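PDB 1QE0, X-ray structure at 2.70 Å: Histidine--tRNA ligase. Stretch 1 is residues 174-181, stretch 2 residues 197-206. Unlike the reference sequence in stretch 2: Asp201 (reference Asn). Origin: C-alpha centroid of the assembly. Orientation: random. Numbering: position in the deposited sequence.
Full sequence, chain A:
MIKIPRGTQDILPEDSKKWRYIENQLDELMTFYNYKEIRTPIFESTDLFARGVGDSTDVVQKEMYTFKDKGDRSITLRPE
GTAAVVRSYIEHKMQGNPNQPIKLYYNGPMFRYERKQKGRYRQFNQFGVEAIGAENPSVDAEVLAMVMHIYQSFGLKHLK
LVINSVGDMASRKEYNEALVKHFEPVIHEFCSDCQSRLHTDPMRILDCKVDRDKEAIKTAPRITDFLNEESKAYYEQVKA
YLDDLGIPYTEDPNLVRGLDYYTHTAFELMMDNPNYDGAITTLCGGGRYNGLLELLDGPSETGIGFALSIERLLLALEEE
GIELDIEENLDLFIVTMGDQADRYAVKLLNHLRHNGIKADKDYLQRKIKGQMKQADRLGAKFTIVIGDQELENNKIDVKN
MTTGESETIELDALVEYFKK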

# COMPACT_ATOMS: atom_id res chain seq x y z
N GLU A 174 -17.03 -35.12 -16.28
CA GLU A 174 -17.17 -35.88 -17.51
C GLU A 174 -15.97 -35.73 -18.45
O GLU A 174 -15.82 -36.54 -19.36
CB GLU A 174 -18.47 -35.54 -18.27
CG GLU A 174 -18.56 -34.09 -18.76
CD GLU A 174 -19.58 -33.89 -19.88
OE1 GLU A 174 -20.35 -32.89 -19.84
OE2 GLU A 174 -19.59 -34.71 -20.83
N TYR A 175 -15.18 -34.67 -18.30
CA TYR A 175 -14.00 -34.48 -19.14
C TYR A 175 -12.85 -35.27 -18.56
O TYR A 175 -11.94 -35.65 -19.27
CB TYR A 175 -13.56 -33.02 -19.22
CG TYR A 175 -12.11 -32.85 -19.65
CD1 TYR A 175 -11.11 -32.55 -18.72
CD2 TYR A 175 -11.73 -33.02 -20.97
CE1 TYR A 175 -9.79 -32.42 -19.11
CE2 TYR A 175 -10.41 -32.90 -21.37
CZ TYR A 175 -9.44 -32.59 -20.44
OH TYR A 175 -8.12 -32.47 -20.85
N ASN A 176 -12.85 -35.41 -17.24
CA ASN A 176 -11.80 -36.18 -16.58
C ASN A 176 -11.93 -37.65 -16.97
O ASN A 176 -10.94 -38.32 -17.28
CB ASN A 176 -11.87 -36.02 -15.07
CG ASN A 176 -11.14 -34.78 -14.58
OD1 ASN A 176 -10.17 -34.32 -15.18
ND2 ASN A 176 -11.58 -34.25 -13.44
N GLU A 177 -13.16 -38.15 -17.00
CA GLU A 177 -13.42 -39.54 -17.39
C GLU A 177 -12.88 -39.81 -18.79
O GLU A 177 -12.27 -40.84 -19.04
CB GLU A 177 -14.91 -39.85 -17.30
CG GLU A 177 -15.48 -39.42 -15.96
CD GLU A 177 -16.85 -39.98 -15.65
OE1 GLU A 177 -16.98 -40.57 -14.55
OE2 GLU A 177 -17.78 -39.81 -16.47
N ALA A 178 -13.05 -38.85 -19.70
CA ALA A 178 -12.55 -39.00 -21.06
C ALA A 178 -11.02 -39.16 -21.06
O ALA A 178 -10.48 -39.97 -21.80
CB ALA A 178 -12.98 -37.83 -21.89
N LEU A 179 -10.31 -38.38 -20.23
CA LEU A 179 -8.85 -38.47 -20.11
C LEU A 179 -8.42 -39.84 -19.57
O LEU A 179 -7.31 -40.30 -19.80
CB LEU A 179 -8.31 -37.39 -19.17
CG LEU A 179 -8.24 -35.92 -19.54
CD1 LEU A 179 -8.45 -35.07 -18.30
CD2 LEU A 179 -6.91 -35.60 -20.19
N VAL A 180 -9.27 -40.45 -18.76
CA VAL A 180 -8.98 -41.75 -18.20
C VAL A 180 -9.23 -42.84 -19.23
O VAL A 180 -8.53 -43.84 -19.25
CB VAL A 180 -9.83 -42.02 -17.01
CG1 VAL A 180 -9.48 -43.37 -16.42
CG2 VAL A 180 -9.64 -40.91 -16.00
N LYS A 181 -10.30 -42.68 -20.01
CA LYS A 181 -10.63 -43.62 -21.09
C LYS A 181 -9.40 -43.62 -22.00
O LYS A 181 -8.87 -44.66 -22.39
CB LYS A 181 -11.83 -43.09 -21.89
CG LYS A 181 -13.14 -42.99 -21.12
CD LYS A 181 -13.81 -44.35 -20.98
CE LYS A 181 -14.91 -44.56 -22.05
NZ LYS A 181 -16.08 -43.63 -21.88
N ARG A 197 -1.70 -39.83 -10.86
CA ARG A 197 -2.63 -38.80 -11.30
C ARG A 197 -3.79 -39.17 -12.21
O ARG A 197 -4.68 -38.35 -12.42
CB ARG A 197 -1.88 -37.65 -11.93
CG ARG A 197 -0.76 -37.06 -11.09
CD ARG A 197 -0.56 -35.60 -11.51
NE ARG A 197 0.74 -35.02 -11.20
CZ ARG A 197 1.80 -35.08 -12.00
NH1 ARG A 197 1.73 -35.72 -13.16
NH2 ARG A 197 2.92 -34.44 -11.66
N LEU A 198 -3.80 -40.36 -12.80
CA LEU A 198 -4.93 -40.70 -13.68
C LEU A 198 -6.20 -40.69 -12.85
O LEU A 198 -7.20 -40.06 -13.18
CB LEU A 198 -4.78 -42.10 -14.28
CG LEU A 198 -5.05 -42.40 -15.77
CD1 LEU A 198 -5.49 -43.83 -15.88
CD2 LEU A 198 -6.11 -41.51 -16.38
N HIS A 199 -6.09 -41.34 -11.70
CA HIS A 199 -7.22 -41.49 -10.82
C HIS A 199 -7.67 -40.35 -9.93
O HIS A 199 -8.78 -40.39 -9.42
CB HIS A 199 -7.07 -42.79 -10.03
CG HIS A 199 -7.42 -43.98 -10.85
ND1 HIS A 199 -6.57 -44.51 -11.79
CD2 HIS A 199 -8.60 -44.63 -11.00
CE1 HIS A 199 -7.21 -45.42 -12.50
NE2 HIS A 199 -8.45 -45.51 -12.04
N THR A 200 -6.84 -39.34 -9.73
CA THR A 200 -7.27 -38.24 -8.90
C THR A 200 -7.66 -37.06 -9.77
O THR A 200 -8.63 -36.36 -9.48
CB THR A 200 -6.21 -37.89 -7.90
OG1 THR A 200 -4.96 -37.74 -8.58
CG2 THR A 200 -6.11 -39.01 -6.87
N ASP A 201 -6.93 -36.84 -10.85
CA ASP A 201 -7.23 -35.77 -11.78
C ASP A 201 -6.30 -35.89 -12.98
O ASP A 201 -5.22 -35.34 -12.99
CB ASP A 201 -7.10 -34.38 -11.12
CG ASP A 201 -5.74 -34.15 -10.51
OD1 ASP A 201 -5.33 -32.96 -10.38
OD2 ASP A 201 -5.06 -35.15 -10.16
N PRO A 202 -6.76 -36.59 -14.02
CA PRO A 202 -6.03 -36.84 -15.26
C PRO A 202 -5.46 -35.58 -15.89
O PRO A 202 -4.38 -35.61 -16.48
CB PRO A 202 -7.11 -37.46 -16.15
CG PRO A 202 -8.06 -38.07 -15.18
CD PRO A 202 -8.15 -37.04 -14.13
N MET A 203 -6.18 -34.46 -15.76
CA MET A 203 -5.75 -33.18 -16.35
C MET A 203 -4.33 -32.80 -16.00
O MET A 203 -3.67 -32.15 -16.79
CB MET A 203 -6.68 -32.04 -15.93
CG MET A 203 -6.38 -30.73 -16.63
SD MET A 203 -7.76 -29.58 -16.51
CE MET A 203 -7.89 -29.09 -18.20
N ARG A 204 -3.88 -33.23 -14.83
CA ARG A 204 -2.53 -32.94 -14.35
C ARG A 204 -1.54 -33.77 -15.13
O ARG A 204 -0.34 -33.51 -15.09
CB ARG A 204 -2.41 -33.24 -12.86
CG ARG A 204 -2.07 -32.04 -12.00
CD ARG A 204 -0.77 -31.46 -12.48
NE ARG A 204 -0.39 -30.25 -11.76
CZ ARG A 204 0.16 -30.23 -10.55
NH1 ARG A 204 0.38 -31.38 -9.92
NH2 ARG A 204 0.58 -29.08 -10.02
N ILE A 205 -2.05 -34.79 -15.80
CA ILE A 205 -1.22 -35.67 -16.61
C ILE A 205 -0.78 -34.97 -17.88
O ILE A 205 0.32 -35.22 -18.37
CB ILE A 205 -1.96 -36.99 -16.97
CG1 ILE A 205 -2.14 -37.87 -15.72
CG2 ILE A 205 -1.20 -37.77 -18.05
CD1 ILE A 205 -2.65 -39.27 -16.01
N LEU A 206 -1.66 -34.13 -18.43
CA LEU A 206 -1.35 -33.39 -19.66
C LEU A 206 -0.00 -32.66 -19.61
O LEU A 206 0.42 -32.24 -20.71
CB LEU A 206 -2.48 -32.42 -20.02
CG LEU A 206 -3.78 -33.16 -20.35
CD1 LEU A 206 -4.82 -32.21 -20.89
CD2 LEU A 206 -3.50 -34.25 -21.37

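A helix and an irregular segment can pack closely without a hydrogen bond between them, where each stretch holds backbone hydrogen bonds of its own and offers the other apolar side chains. Residues 174-181 and 197-206 of this histidine--tRNA ligase illustrate the principle. The first stretch is helical throughout, with bonds such as Val180 N to Asn176 O at 3.1 Å; the second comes nearest it with Leu179 CA 5.8 Å from Pro202 CA and Val180 CA 6.2 Å from Leu198 CA, and the contact buries 417 Å² in all.

Along the second stretch, Arg197 lies out of reach, and Leu198 makes the first contact. Its CA-to-CB bond points sideways, yet the end of the side chain comes nearer, setting CD2 3.4 Å from Val180 CA and 3.6 Å from Val180 CG2. The CA-to-CB bonds of His199, Thr200 and Asp201 point away, although the end of the His199 side chain comes nearer. Here the chain ties itself together instead: Asp201 N bonds to Arg197 O at 3.1 Å, and Thr200 OG1 donates to Asp201 OD2 at 3.0 Å.

Pro202 opens a short 3-10 segment, and its CA-to-CB bond points toward the helix. Its CB sits 3.3 Å from Leu179 CB, while its CG lies 3.4 Å from Val180 CG2, so the compact ring meets two consecutive helix residues. Proline has no amide hydrogen to donate, which suits it to such an apolar role. Asn176 adds a polar edge, with OD1 3.5 Å from Pro202 CD, a van der Waals approach to carbon.

Met203 meets the helix nearer its earlier residues: its CE lies 3.9 Å from Tyr175 CE1, approaching the ring obliquely, and its CB is 4.2 Å from Leu179 CD1. The CA-to-CB bond of Arg204 points away. Leu206 closes the contact, its CD2 3.9 Å from Leu179 CD2 and its CD1 3.3 Å from Tyr175 OH, a hydroxyl whose hydrogen bonding is met elsewhere in the structure. Shape and apolar contact thus join the two stretches.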